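Local coordinates for AAEL008620-PA odorant-binding protein (Aedes aegypti, PDB 5V13), which binds juvenile hormone specifically as a haemolymph member of the mosquito odorant-binding protein family, at residues 200-205 with 216-221. Sequence-based numbering, arbitrary orientation.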
loop_
_atom_site.group_PDB
_atom_site.type_symbol
_atom_site.label_atom_id
_atom_site.label_comp_id
_atom_site.label_asym_id
_atom_site.label_seq_id
_atom_site.Cartn_x
_atom_site.Cartn_y
_atom_site.Cartn_z
ATOM N N PHE B 200 -5.245 20.177 0.294
ATOM C CA PHE B 200 -5.856 20.954 1.369
ATOM C C PHE B 200 -7.176 21.602 0.944
ATOM O O PHE B 200 -7.879 22.154 1.801
ATOM C CB PHE B 200 -4.893 22.065 1.846
ATOM C CG PHE B 200 -3.677 21.569 2.630
ATOM C CD1 PHE B 200 -3.452 20.213 2.834
ATOM C CD2 PHE B 200 -2.768 22.487 3.174
ATOM C CE1 PHE B 200 -2.333 19.762 3.562
ATOM C CE2 PHE B 200 -1.642 22.055 3.901
ATOM C CZ PHE B 200 -1.424 20.691 4.096
ATOM N N ARG B 201 -7.503 21.573 -0.352
ATOM C CA ARG B 201 -8.613 22.344 -0.932
ATOM C C ARG B 201 -8.453 23.849 -0.715
ATOM O O ARG B 201 -9.443 24.595 -0.703
ATOM C CB ARG B 201 -9.975 21.862 -0.412
ATOM C CG ARG B 201 -10.533 20.612 -1.132
ATOM C CD ARG B 201 -9.701 19.337 -0.843
ATOM N NE ARG B 201 -10.324 18.114 -1.377
ATOM C CZ ARG B 201 -9.800 16.890 -1.279
ATOM N NH1 ARG B 201 -8.629 16.696 -0.658
ATOM N NH2 ARG B 201 -10.451 15.848 -1.796
ATOM N N TRP B 202 -7.206 24.317 -0.560
ATOM C CA TRP B 202 -6.934 25.752 -0.657
ATOM C C TRP B 202 -7.062 26.235 -2.099
ATOM O O TRP B 202 -7.425 27.392 -2.341
ATOM C CB TRP B 202 -5.533 26.084 -0.134
ATOM C CG TRP B 202 -5.343 25.938 1.334
ATOM C CD1 TRP B 202 -6.220 25.410 2.227
ATOM C CD2 TRP B 202 -4.198 26.356 2.094
ATOM N NE1 TRP B 202 -5.690 25.448 3.490
ATOM C CE2 TRP B 202 -4.453 26.034 3.440
ATOM C CE3 TRP B 202 -2.981 26.963 1.762
ATOM C CZ2 TRP B 202 -3.542 26.298 4.459
ATOM C CZ3 TRP B 202 -2.067 27.228 2.784
ATOM C CH2 TRP B 202 -2.358 26.903 4.114
ATOM N N ILE B 203 -6.750 25.370 -3.057
ATOM C CA ILE B 203 -7.028 25.591 -4.473
ATOM C C ILE B 203 -8.046 24.545 -4.898
ATOM O O ILE B 203 -7.848 23.349 -4.651
ATOM C CB ILE B 203 -5.753 25.504 -5.329
ATOM C CG1 ILE B 203 -4.841 26.694 -5.023
ATOM C CG2 ILE B 203 -6.108 25.451 -6.834
ATOM C CD1 ILE B 203 -3.528 26.685 -5.797
ATOM N N THR B 204 -9.142 24.995 -5.509
ATOM C CA THR B 204 -10.230 24.085 -5.818
ATOM C C THR B 204 -9.890 23.260 -7.047
ATOM O O THR B 204 -8.912 23.518 -7.760
ATOM C CB THR B 204 -11.529 24.854 -6.058
ATOM O OG1 THR B 204 -11.437 25.544 -7.309
ATOM C CG2 THR B 204 -11.764 25.872 -4.948
ATOM N N GLU B 205 -10.722 22.249 -7.300
ATOM C CA GLU B 205 -10.500 21.420 -8.474
ATOM C C GLU B 205 -10.513 22.251 -9.751
ATOM O O GLU B 205 -9.806 21.919 -10.710
ATOM C CB GLU B 205 -11.547 20.311 -8.537
ATOM C CG GLU B 205 -11.355 19.347 -9.705
ATOM C CD GLU B 205 -12.152 18.062 -9.536
ATOM O OE1 GLU B 205 -12.540 17.767 -8.380
ATOM O OE2 GLU B 205 -12.386 17.362 -10.556
ATOM N N ARG B 216 -9.988 29.191 7.605
ATOM C CA ARG B 216 -10.301 28.143 8.573
ATOM C C ARG B 216 -9.033 27.476 9.112
ATOM O O ARG B 216 -8.879 27.295 10.324
ATOM C CB ARG B 216 -11.233 27.131 7.901
ATOM C CG ARG B 216 -11.520 25.842 8.634
ATOM C CD ARG B 216 -12.425 24.969 7.749
ATOM N NE ARG B 216 -12.054 23.556 7.758
ATOM C CZ ARG B 216 -12.802 22.585 8.277
ATOM N NH1 ARG B 216 -13.978 22.868 8.824
ATOM N NH2 ARG B 216 -12.380 21.327 8.242
ATOM N N ASP B 217 -8.100 27.128 8.223
ATOM C CA ASP B 217 -6.875 26.465 8.669
ATOM C C ASP B 217 -5.961 27.423 9.421
ATOM O O ASP B 217 -5.297 27.019 10.384
ATOM C CB ASP B 217 -6.154 25.842 7.475
ATOM C CG ASP B 217 -6.856 24.597 6.975
ATOM O OD1 ASP B 217 -7.707 24.070 7.730
ATOM O OD2 ASP B 217 -6.548 24.134 5.856
ATOM N N TYR B 218 -5.906 28.693 9.004
ATOM C CA TYR B 218 -5.121 29.665 9.761
ATOM C C TYR B 218 -5.670 29.813 11.172
ATOM O O TYR B 218 -4.915 29.779 12.150
ATOM C CB TYR B 218 -5.091 31.019 9.044
ATOM C CG TYR B 218 -3.835 31.224 8.210
ATOM C CD1 TYR B 218 -3.662 30.538 7.012
ATOM C CD2 TYR B 218 -2.822 32.086 8.630
ATOM C CE1 TYR B 218 -2.517 30.701 6.248
ATOM C CE2 TYR B 218 -1.666 32.264 7.869
ATOM C CZ TYR B 218 -1.526 31.568 6.675
ATOM O OH TYR B 218 -0.390 31.716 5.905
ATOM N N GLU B 219 -6.995 29.944 11.296
ATOM C CA GLU B 219 -7.603 30.136 12.613
ATOM C C GLU B 219 -7.406 28.910 13.505
ATOM O O GLU B 219 -7.076 29.047 14.689
ATOM C CB GLU B 219 -9.087 30.472 12.452
ATOM C CG GLU B 219 -9.332 31.859 11.855
ATOM C CD GLU B 219 -10.802 32.147 11.572
ATOM O OE1 GLU B 219 -11.109 33.260 11.088
ATOM O OE2 GLU B 219 -11.649 31.263 11.824
ATOM N N ALA B 220 -7.575 27.703 12.951
ATOM C CA ALA B 220 -7.393 26.489 13.746
ATOM C C ALA B 220 -5.960 26.341 14.239
ATOM O O ALA B 220 -5.728 25.763 15.307
ATOM C CB ALA B 220 -7.797 25.258 12.931
ATOM N N ALA B 221 -4.986 26.844 13.480
ATOM C CA ALA B 221 -3.591 26.824 13.905
ATOM C C ALA B 221 -3.254 27.938 14.887
ATOM O O ALA B 221 -2.123 27.977 15.393
ATOM C CB ALA B 221 -2.673 26.924 12.686
#
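Trp202 and Asp217 are joined by the one hydrogen bond between residues 200-205 and 216-221: the indole NE1 gives its hydrogen to carboxylate OD2 at 2.8 Å, nearly straight at 164°. OD2 lies close to the indole plane, in line with the outward N-H, but is approached on its anti side and somewhat out of the carboxylate plane, the two planes being 42° apart. With CG anti to its carbonyl carbon (chi1 -74°), Asp217 carries its carboxylate from the helix to the indole edge. The same OD2 forms a salt bridge with NH1 of Arg261, which also donates to the carbonyl O of Phe200; two donors thus grip this buried oxygen, and the arginine would probably favour the charged form of Asp217.

Apolar contact is lighter. CH2, on the benzo rim of Trp202, approaches CE1 of Tyr218 at 4.4 Å, while Asp217 CB lies 4.0 Å from Trp202 CZ2. Within its own segment, Phe200 lays CD2 over one face of the indole, toward the rim, 3.9 Å above the plane.

The contact is buried in the helical domain remote from the hormone pocket, where the loop following helix 190-199 folds back on helix 211-220. Val257 of helix 251-264 touches Trp202, Asp217 and Tyr218, and Leu246 of helix 239-247 packs against both aromatic side chains.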